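Local coordinates for VAO-type flavoprotein oxidase VAO615 (Myceliophthora thermophila, PDB 6F72) that is probably a secreted flavoprotein oxidase with bicovalently bound FAD that, once reduced, reacts rapidly with molecular oxygen, though its substrate has not been identified, at residues A138-A143 with V148-K153; V256-A259 with H263-A266. All coordinates share one frame; numbering follows the deposited sequence.

Contact 1 of 2, residues A138-A143 with V148-K153; sequences AALKFA and VRIVIK. With FAD (flavin-adenine dinucleotide), chain E.
Val148 N donates to Ala143 O at 2.9 Å with an N-H...O angle of 152°. The bond spans five residues and draws the chain after helix 133-146 back against its last turns. The side chains follow. Ala143 CB lies 4.1 Å from Val148 CB. It also packs against the carbonyl O of Val148. Ile150 comes next, two residues on. Its CG1 and CD1 both lie 3.7 Å from Ala143 CB, so the small alanine meets the whole outer arm of the isoleucine. Leu140 reaches the same arm from one helical turn back. Its CD2 is 4.2 Å from Ile150 CG1, and the two side chains cross at about a right angle. All of these residues are buried. Ala139 and Val148 also pack on Leu171 and Leu169 of the neighbouring strand 169-172.

Further along the strand the partner is FAD. Its ribose O2B donates to Ile152 O at 2.8 Å. Ile152 CG2 lies over the adenine face, 3.5 Å from both N3A and C4A of FAD. Ile152 CD1 is at the rim, 3.7 Å from FAD C2A. With CG1 beside the backbone N (chi1 -54°), CG2 is left over the ring, while CD1 reaches out past its C2A edge. Replacing Ile152 with an alanine would probably bare part of the adenine face and let the base shift, although the backbone bond to the ribose could remain. Lys153 NZ is held by Asp97 O and Ala94 O. Helix 133-146 joins strand 126-129 to the parallel strand 150-153, with strand 169-172 between them. This is a beta-alpha-beta crossover in the PCMH-type FAD-binding domain, and its second strand runs to the adenosine end of the cofactor.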
ATOM      1  N   ALA A 138     -10.151  18.307 -17.414  1.00 26.55           N
ATOM      2  CA  ALA A 138     -10.350  19.697 -16.994  1.00 27.26           C
ATOM      3  C   ALA A 138      -9.303  20.142 -15.970  1.00 26.86           C
ATOM      4  O   ALA A 138      -8.669  21.191 -16.147  1.00 27.37           O
ATOM      5  CB  ALA A 138     -11.757  19.889 -16.438  1.00 27.62           C
ATOM      6  N   ALA A 139      -9.117  19.333 -14.925  1.00 26.05           N
ATOM      7  CA  ALA A 139      -8.169  19.635 -13.851  1.00 25.69           C
ATOM      8  C   ALA A 139      -6.724  19.711 -14.338  1.00 25.51           C
ATOM      9  O   ALA A 139      -5.984  20.628 -13.946  1.00 25.65           O
ATOM     10  CB  ALA A 139      -8.307  18.637 -12.717  1.00 24.97           C
ATOM     11  N   LEU A 140      -6.349  18.764 -15.205  1.00 25.22           N
ATOM     12  CA  LEU A 140      -5.032  18.749 -15.849  1.00 25.19           C
ATOM     13  C   LEU A 140      -4.809  19.987 -16.715  1.00 26.15           C
ATOM     14  O   LEU A 140      -3.746  20.598 -16.651  1.00 26.28           O
ATOM     15  CB  LEU A 140      -4.825  17.468 -16.675  1.00 24.73           C
ATOM     16  CG  LEU A 140      -4.712  16.099 -15.985  1.00 23.90           C
ATOM     17  CD1 LEU A 140      -4.745  14.971 -17.009  1.00 23.76           C
ATOM     18  CD2 LEU A 140      -3.455  15.982 -15.133  1.00 23.35           C
ATOM     19  N   LYS A 141      -5.817  20.370 -17.502  1.00 27.00           N
ATOM     20  CA  LYS A 141      -5.714  21.569 -18.345  1.00 28.14           C
ATOM     21  C   LYS A 141      -5.512  22.812 -17.486  1.00 28.63           C
ATOM     22  O   LYS A 141      -4.652  23.650 -17.785  1.00 29.12           O
ATOM     23  CB  LYS A 141      -6.950  21.763 -19.235  1.00 28.94           C
ATOM     24  CG  LYS A 141      -6.982  20.863 -20.443  1.00 28.96           C
ATOM     25  CD  LYS A 141      -7.570  21.578 -21.651  1.00 30.09           C
ATOM     26  CE  LYS A 141      -7.191  20.867 -22.944  1.00 30.13           C
ATOM     27  NZ  LYS A 141      -5.716  20.660 -23.081  1.00 29.77           N
ATOM     28  N   PHE A 142      -6.313  22.909 -16.424  1.00 28.57           N
ATOM     29  CA  PHE A 142      -6.262  24.025 -15.490  1.00 29.06           C
ATOM     30  C   PHE A 142      -4.903  24.107 -14.798  1.00 28.65           C
ATOM     31  O   PHE A 142      -4.288  25.182 -14.762  1.00 29.25           O
ATOM     32  CB  PHE A 142      -7.381  23.900 -14.452  1.00 28.96           C
ATOM     33  CG  PHE A 142      -7.379  24.995 -13.415  1.00 29.41           C
ATOM     34  CD1 PHE A 142      -6.635  24.867 -12.239  1.00 28.82           C
ATOM     35  CD2 PHE A 142      -8.114  26.164 -13.619  1.00 30.50           C
ATOM     36  CE1 PHE A 142      -6.635  25.881 -11.288  1.00 29.27           C
ATOM     37  CE2 PHE A 142      -8.112  27.172 -12.673  1.00 30.95           C
ATOM     38  CZ  PHE A 142      -7.371  27.030 -11.507  1.00 30.27           C
ATOM     39  N   ALA A 143      -4.454  22.974 -14.248  1.00 27.73           N
ATOM     40  CA  ALA A 143      -3.180  22.913 -13.521  1.00 27.31           C
ATOM     41  C   ALA A 143      -2.014  23.240 -14.440  1.00 27.65           C
ATOM     42  O   ALA A 143      -1.088  23.947 -14.039  1.00 27.88           O
ATOM     43  CB  ALA A 143      -2.988  21.566 -12.849  1.00 26.21           C
ATOM     44  N   VAL A 148       0.030  24.688 -11.489  1.00 26.63           N
ATOM     45  CA  VAL A 148      -0.298  24.053 -10.208  1.00 25.86           C
ATOM     46  C   VAL A 148       0.193  22.598 -10.193  1.00 24.91           C
ATOM     47  O   VAL A 148       0.030  21.861 -11.183  1.00 24.64           O
ATOM     48  CB  VAL A 148      -1.819  24.137  -9.901  1.00 26.02           C
ATOM     49  CG1 VAL A 148      -2.195  23.367  -8.647  1.00 25.31           C
ATOM     50  CG2 VAL A 148      -2.257  25.595  -9.750  1.00 26.99           C
ATOM     51  N   ARG A 149       0.811  22.206  -9.074  1.00 24.31           N
ATOM     52  CA  ARG A 149       1.140  20.809  -8.807  1.00 23.45           C
ATOM     53  C   ARG A 149      -0.113  19.923  -8.746  1.00 23.07           C
ATOM     54  O   ARG A 149      -1.051  20.184  -7.991  1.00 23.11           O
ATOM     55  CB  ARG A 149       1.925  20.696  -7.501  1.00 23.20           C
ATOM     56  CG  ARG A 149       2.410  19.294  -7.152  1.00 22.53           C
ATOM     57  CD  ARG A 149       2.965  19.248  -5.732  1.00 22.34           C
ATOM     58  NE  ARG A 149       3.046  17.865  -5.281  1.00 21.80           N
ATOM     59  CZ  ARG A 149       3.691  17.433  -4.202  1.00 21.59           C
ATOM     60  NH1 ARG A 149       4.333  18.276  -3.404  1.00 21.82           N
ATOM     61  NH2 ARG A 149       3.693  16.133  -3.929  1.00 21.23           N
ATOM     62  N   ILE A 150      -0.104  18.871  -9.559  1.00 22.66           N
ATOM     63  CA  ILE A 150      -1.107  17.825  -9.474  1.00 22.25           C
ATOM     64  C   ILE A 150      -0.706  16.809  -8.422  1.00 21.62           C
ATOM     65  O   ILE A 150       0.449  16.389  -8.354  1.00 21.39           O
ATOM     66  CB  ILE A 150      -1.370  17.157 -10.855  1.00 22.25           C
ATOM     67  CG1 ILE A 150      -2.206  18.098 -11.748  1.00 22.91           C
ATOM     68  CG2 ILE A 150      -2.038  15.787 -10.710  1.00 21.77           C
ATOM     69  CD1 ILE A 150      -3.673  18.237 -11.358  1.00 23.15           C
ATOM     70  N   VAL A 151      -1.668  16.439  -7.595  1.00 21.46           N
ATOM     71  CA  VAL A 151      -1.514  15.326  -6.680  1.00 20.96           C
ATOM     72  C   VAL A 151      -2.623  14.357  -7.035  1.00 20.89           C
ATOM     73  O   VAL A 151      -3.683  14.774  -7.508  1.00 21.20           O
ATOM     74  CB  VAL A 151      -1.587  15.809  -5.196  1.00 20.98           C
ATOM     75  CG1 VAL A 151      -2.282  14.810  -4.280  1.00 20.77           C
ATOM     76  CG2 VAL A 151      -0.193  16.121  -4.683  1.00 20.80           C
ATOM     77  N   ILE A 152      -2.379  13.071  -6.817  1.00 20.47           N
ATOM     78  CA  ILE A 152      -3.416  12.074  -6.996  1.00 20.51           C
ATOM     79  C   ILE A 152      -3.661  11.342  -5.683  1.00 20.39           C
ATOM     80  O   ILE A 152      -2.738  10.769  -5.106  1.00 20.11           O
ATOM     81  CB  ILE A 152      -3.091  11.085  -8.159  1.00 20.31           C
ATOM     82  CG1 ILE A 152      -2.797  11.848  -9.465  1.00 20.52           C
ATOM     83  CG2 ILE A 152      -4.246  10.109  -8.373  1.00 20.39           C
ATOM     84  CD1 ILE A 152      -2.100  11.033 -10.552  1.00 20.32           C
ATOM     85  N   LYS A 153      -4.906  11.343  -5.226  1.00 20.67           N
ATOM     86  CA  LYS A 153      -5.238  10.670  -3.976  1.00 20.79           C
ATOM     87  C   LYS A 153      -6.446   9.783  -4.140  1.00 21.00           C
ATOM     88  O   LYS A 153      -7.473  10.207  -4.653  1.00 21.30           O
ATOM     89  CB  LYS A 153      -5.466  11.667  -2.801  1.00 21.11           C
ATOM     90  CG  LYS A 153      -5.592  10.933  -1.463  1.00 21.22           C
ATOM     91  CD  LYS A 153      -6.153  11.735  -0.308  1.00 21.70           C
ATOM     92  CE  LYS A 153      -7.668  11.690  -0.285  1.00 22.22           C
ATOM     93  NZ  LYS A 153      -8.215  11.742   1.097  1.00 22.49           N
TER
HETATM   94  PA  FAD E 601      -3.132   6.315  -1.953  1.00 27.71           P
HETATM   95  O1A FAD E 601      -2.239   6.951  -0.919  1.00 29.18           O
HETATM   96  O2A FAD E 601      -4.421   7.029  -2.250  1.00 28.96           O
HETATM   97  O5B FAD E 601      -2.281   6.132  -3.304  1.00 27.29           O
HETATM   98  C5B FAD E 601      -0.934   5.659  -3.292  1.00 25.55           C
HETATM   99  C4B FAD E 601      -0.165   6.134  -4.519  1.00 24.27           C
HETATM  100  O4B FAD E 601      -0.844   5.712  -5.704  1.00 24.31           O
HETATM  101  C3B FAD E 601      -0.022   7.640  -4.630  1.00 23.62           C
HETATM  102  O3B FAD E 601       1.264   7.892  -5.209  1.00 22.80           O
HETATM  103  C2B FAD E 601      -1.108   8.062  -5.606  1.00 23.16           C
HETATM  104  O2B FAD E 601      -0.739   9.232  -6.341  1.00 22.94           O
HETATM  105  C1B FAD E 601      -1.218   6.844  -6.508  1.00 23.87           C
HETATM  106  N9A FAD E 601      -2.579   6.586  -7.037  1.00 23.54           N
HETATM  107  C8A FAD E 601      -3.598   6.030  -6.348  1.00 23.37           C
HETATM  108  N7A FAD E 601      -4.693   5.895  -7.138  1.00 23.09           N
HETATM  109  C5A FAD E 601      -4.369   6.362  -8.354  1.00 23.16           C
HETATM  110  C6A FAD E 601      -5.064   6.511  -9.652  1.00 22.71           C
HETATM  111  N6A FAD E 601      -6.354   6.124  -9.768  1.00 22.98           N
HETATM  112  N1A FAD E 601      -4.379   7.050 -10.686  1.00 22.39           N
HETATM  113  C2A FAD E 601      -3.092   7.446 -10.573  1.00 23.03           C
HETATM  114  N3A FAD E 601      -2.393   7.331  -9.416  1.00 23.47           N
HETATM  115  C4A FAD E 601      -2.969   6.808  -8.294  1.00 23.16           C
HETATM  116  N1  FAD E 601       0.243  -3.358   0.599  1.00 30.38           N
HETATM  117  C2  FAD E 601       0.377  -4.674   0.297  1.00 30.63           C
HETATM  118  O2  FAD E 601       1.018  -4.999  -0.730  1.00 30.15           O
HETATM  119  N3  FAD E 601      -0.158  -5.641   1.075  1.00 31.27           N
HETATM  120  C4  FAD E 601      -0.848  -5.392   2.200  1.00 30.35           C
HETATM  121  O4  FAD E 601      -1.323  -6.322   2.890  1.00 30.68           O
HETATM  122  C4X FAD E 601      -1.046  -3.978   2.587  1.00 29.87           C
HETATM  123  N5  FAD E 601      -1.739  -3.638   3.695  1.00 29.64           N
HETATM  124  C5X FAD E 601      -1.915  -2.333   4.054  1.00 28.29           C
HETATM  125  C6  FAD E 601      -2.647  -2.000   5.214  1.00 25.79           C
HETATM  126  C7  FAD E 601      -2.816  -0.640   5.557  1.00 25.45           C
HETATM  127  C7M FAD E 601      -3.599  -0.303   6.814  1.00 26.35           C
HETATM  128  C8  FAD E 601      -2.234   0.445   4.687  1.00 24.56           C
HETATM  129  C8M FAD E 601      -2.443   1.935   4.915  1.00 20.20           C
HETATM  130  C9  FAD E 601      -1.519   0.092   3.547  1.00 26.36           C
HETATM  131  C9A FAD E 601      -1.333  -1.248   3.194  1.00 27.54           C
HETATM  132  N10 FAD E 601      -0.619  -1.588   2.020  1.00 28.38           N
HETATM  133  C10 FAD E 601      -0.443  -2.951   1.698  1.00 29.56           C
HETATM  134  C1' FAD E 601      -0.007  -0.539   1.208  1.00 27.94           C
HETATM  135  C2' FAD E 601      -0.639  -0.175  -0.102  1.00 27.79           C
HETATM  136  O2' FAD E 601      -0.350  -1.221  -1.027  1.00 29.04           O
HETATM  137  C3' FAD E 601       0.039   1.123  -0.526  1.00 26.83           C
HETATM  138  O3' FAD E 601       0.042   2.081   0.555  1.00 27.33           O
HETATM  139  C4' FAD E 601      -0.632   1.721  -1.753  1.00 25.74           C
HETATM  140  O4' FAD E 601       0.169   2.792  -2.256  1.00 24.49           O
HETATM  141  C5' FAD E 601      -2.065   2.167  -1.455  1.00 26.27           C
HETATM  142  O5' FAD E 601      -2.646   2.816  -2.575  1.00 27.08           O
HETATM  143  P   FAD E 601      -4.014   3.638  -2.390  1.00 26.78           P
HETATM  144  O1P FAD E 601      -4.991   2.783  -1.635  1.00 24.13           O
HETATM  145  O2P FAD E 601      -4.333   4.198  -3.757  1.00 27.14           O
HETATM  146  O3P FAD E 601      -3.532   4.849  -1.435  1.00 27.06           O

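Contact 2 of 2, residues V256-A259 with H263-A266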
ATOM      1  N   VAL A 256      -7.141   4.872 -18.376  1.00 21.24           N
ATOM      2  CA  VAL A 256      -6.347   6.001 -17.906  1.00 21.17           C
ATOM      3  C   VAL A 256      -6.654   7.305 -18.635  1.00 21.79           C
ATOM      4  O   VAL A 256      -7.230   7.301 -19.720  1.00 22.19           O
ATOM      5  CB  VAL A 256      -4.801   5.748 -18.011  1.00 20.86           C
ATOM      6  CG1 VAL A 256      -4.399   4.400 -17.435  1.00 20.37           C
ATOM      7  CG2 VAL A 256      -4.278   5.927 -19.435  1.00 21.20           C
ATOM      8  N   VAL A 257      -6.261   8.408 -17.990  1.00 21.91           N
ATOM      9  CA  VAL A 257      -6.050   9.699 -18.635  1.00 22.52           C
ATOM     10  C   VAL A 257      -4.567  10.045 -18.480  1.00 22.48           C
ATOM     11  O   VAL A 257      -4.014  10.044 -17.371  1.00 22.12           O
ATOM     12  CB  VAL A 257      -6.920  10.827 -18.033  1.00 22.82           C
ATOM     13  CG1 VAL A 257      -6.691  12.132 -18.782  1.00 23.37           C
ATOM     14  CG2 VAL A 257      -8.397  10.459 -18.072  1.00 23.04           C
ATOM     15  N   THR A 258      -3.937  10.351 -19.601  1.00 23.01           N
ATOM     16  CA  THR A 258      -2.537  10.736 -19.631  1.00 23.11           C
ATOM     17  C   THR A 258      -2.408  12.222 -19.346  1.00 23.63           C
ATOM     18  O   THR A 258      -3.417  12.955 -19.377  1.00 24.16           O
ATOM     19  CB  THR A 258      -1.922  10.418 -21.005  1.00 23.47           C
ATOM     20  OG1 THR A 258      -2.698  11.065 -22.021  1.00 24.19           O
ATOM     21  CG2 THR A 258      -1.963   8.943 -21.247  1.00 23.12           C
ATOM     22  N   ALA A 259      -1.176  12.658 -19.082  1.00 23.66           N
ATOM     23  CA  ALA A 259      -0.838  14.054 -18.773  1.00 24.12           C
ATOM     24  C   ALA A 259      -1.395  15.062 -19.771  1.00 24.97           C
ATOM     25  O   ALA A 259      -1.890  16.121 -19.368  1.00 25.32           O
ATOM     26  CB  ALA A 259       0.665  14.224 -18.640  1.00 24.08           C
ATOM     27  N   HIS A 263      -7.665  10.063 -23.061  1.00 25.10           N
ATOM     28  CA  HIS A 263      -8.357   8.988 -22.357  1.00 24.52           C
ATOM     29  C   HIS A 263      -8.027   7.694 -23.104  1.00 24.38           C
ATOM     30  O   HIS A 263      -8.452   7.512 -24.243  1.00 24.91           O
ATOM     31  CB  HIS A 263      -9.869   9.279 -22.317  1.00 24.98           C
ATOM     32  CG  HIS A 263     -10.687   8.269 -21.562  1.00 24.59           C
ATOM     33  ND1 HIS A 263     -12.064   8.305 -21.545  1.00 25.01           N
ATOM     34  CD2 HIS A 263     -10.334   7.196 -20.814  1.00 23.87           C
ATOM     35  CE1 HIS A 263     -12.527   7.308 -20.814  1.00 24.62           C
ATOM     36  NE2 HIS A 263     -11.497   6.620 -20.356  1.00 23.95           N
ATOM     37  N   LEU A 264      -7.241   6.818 -22.466  1.00 23.66           N
ATOM     38  CA  LEU A 264      -6.724   5.598 -23.118  1.00 23.46           C
ATOM     39  C   LEU A 264      -6.971   4.325 -22.322  1.00 22.90           C
ATOM     40  O   LEU A 264      -7.204   4.363 -21.103  1.00 22.48           O
ATOM     41  CB  LEU A 264      -5.216   5.712 -23.391  1.00 23.29           C
ATOM     42  CG  LEU A 264      -4.634   6.844 -24.241  1.00 23.80           C
ATOM     43  CD1 LEU A 264      -3.110   6.767 -24.187  1.00 23.48           C
ATOM     44  CD2 LEU A 264      -5.130   6.766 -25.674  1.00 24.52           C
ATOM     45  N   VAL A 265      -6.920   3.202 -23.034  1.00 22.93           N
ATOM     46  CA  VAL A 265      -6.892   1.880 -22.423  1.00 22.46           C
ATOM     47  C   VAL A 265      -5.523   1.248 -22.738  1.00 22.21           C
ATOM     48  O   VAL A 265      -5.070   1.267 -23.891  1.00 22.59           O
ATOM     49  CB  VAL A 265      -8.077   0.995 -22.893  1.00 22.83           C
ATOM     50  CG1 VAL A 265      -7.966  -0.422 -22.346  1.00 22.45           C
ATOM     51  CG2 VAL A 265      -9.408   1.605 -22.450  1.00 23.07           C
ATOM     52  N   ALA A 266      -4.870   0.738 -21.688  1.00 21.62           N
ATOM     53  CA  ALA A 266      -3.582   0.057 -21.771  1.00 21.35           C
ATOM     54  C   ALA A 266      -3.775  -1.414 -21.441  1.00 21.17           C
ATOM     55  O   ALA A 266      -4.370  -1.762 -20.412  1.00 20.89           O
ATOM     56  CB  ALA A 266      -2.554   0.694 -20.838  1.00 20.95           C
TER
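Val256 and Leu264 are joined by two backbone hydrogen bonds. Val256 N donates to Leu264 O at 2.8 Å, nearly straight at 164° and almost in line with the carbonyl. Leu264 N returns a bond to Val256 O, also at 2.8 Å, but from a position tilted from the carbonyl plane. This is an antiparallel hydrogen-bonded pair. Val257 and His263 follow as a non-hydrogen-bonded pair, their CA atoms 4.4 Å apart.

Weaker C-H contacts add to the grip on Val256 O. His263 CA lies 3.3 Å from it in a CA-H...O contact. The imidazole meets the same oxygen edge on, with His263 CD2 3.3 Å from Val256 O and the oxygen near the ring plane. The next ring atom, His263 NE2, is hydrogen-bonded to Glu255 OE2, which helps to fix the turn of the ring.

The apolar contacts begin on the face that carries Val256 and Leu264, where Val256 CG2 is 4.1 Å from Leu264 CB. Leu264 CD1 reaches past the paired residues to Thr258 CG2, at 3.8 Å. In Thr258 the hydroxyl sits between the backbone N and the carbonyl carbon (chi1 56°), which puts the methyl beside the N, where it meets Leu264 CD1. The hydroxyl has its own polar partners: Thr258 OG1 is hydrogen-bonded to Asp260 OD1 and Arg262 O, both within the connection.

Each face has its own cover. Val256 packs on Leu274 and Leu278 of helix 272-278, while Val257 packs on Val136 and Gln137 of helix 133-146. Strands 251-257 and 263-266 form a beta hairpin in the antiparallel sheet of the PCMH-type FAD-binding domain, continued by strand 288-298, whose Val289 O is hydrogen-bonded to FAD.

Overall arrangement
Both contacts lie in the PCMH-type FAD-binding domain, with centres about 15 Å apart, but they belong to different sheets. Helix 133-146 is shared ground. Contact 1 sets it against strand 150-153, and Leu140 of that helix also packs on contact 2, with CD1 3.9 Å from Val257 CG1. Contact 1 is core throughout: one backbone bond, then aliphatic packing that ends at the adenosine of FAD. Contact 2 is a hairpin held mainly by paired backbone bonds. Its Val256 and Val257 are buried, whereas His263 is exposed, its ring edge against Val256 O and its NE2 bonded to Glu255. Contact 1 touches the cofactor directly; contact 2 stands one layer back.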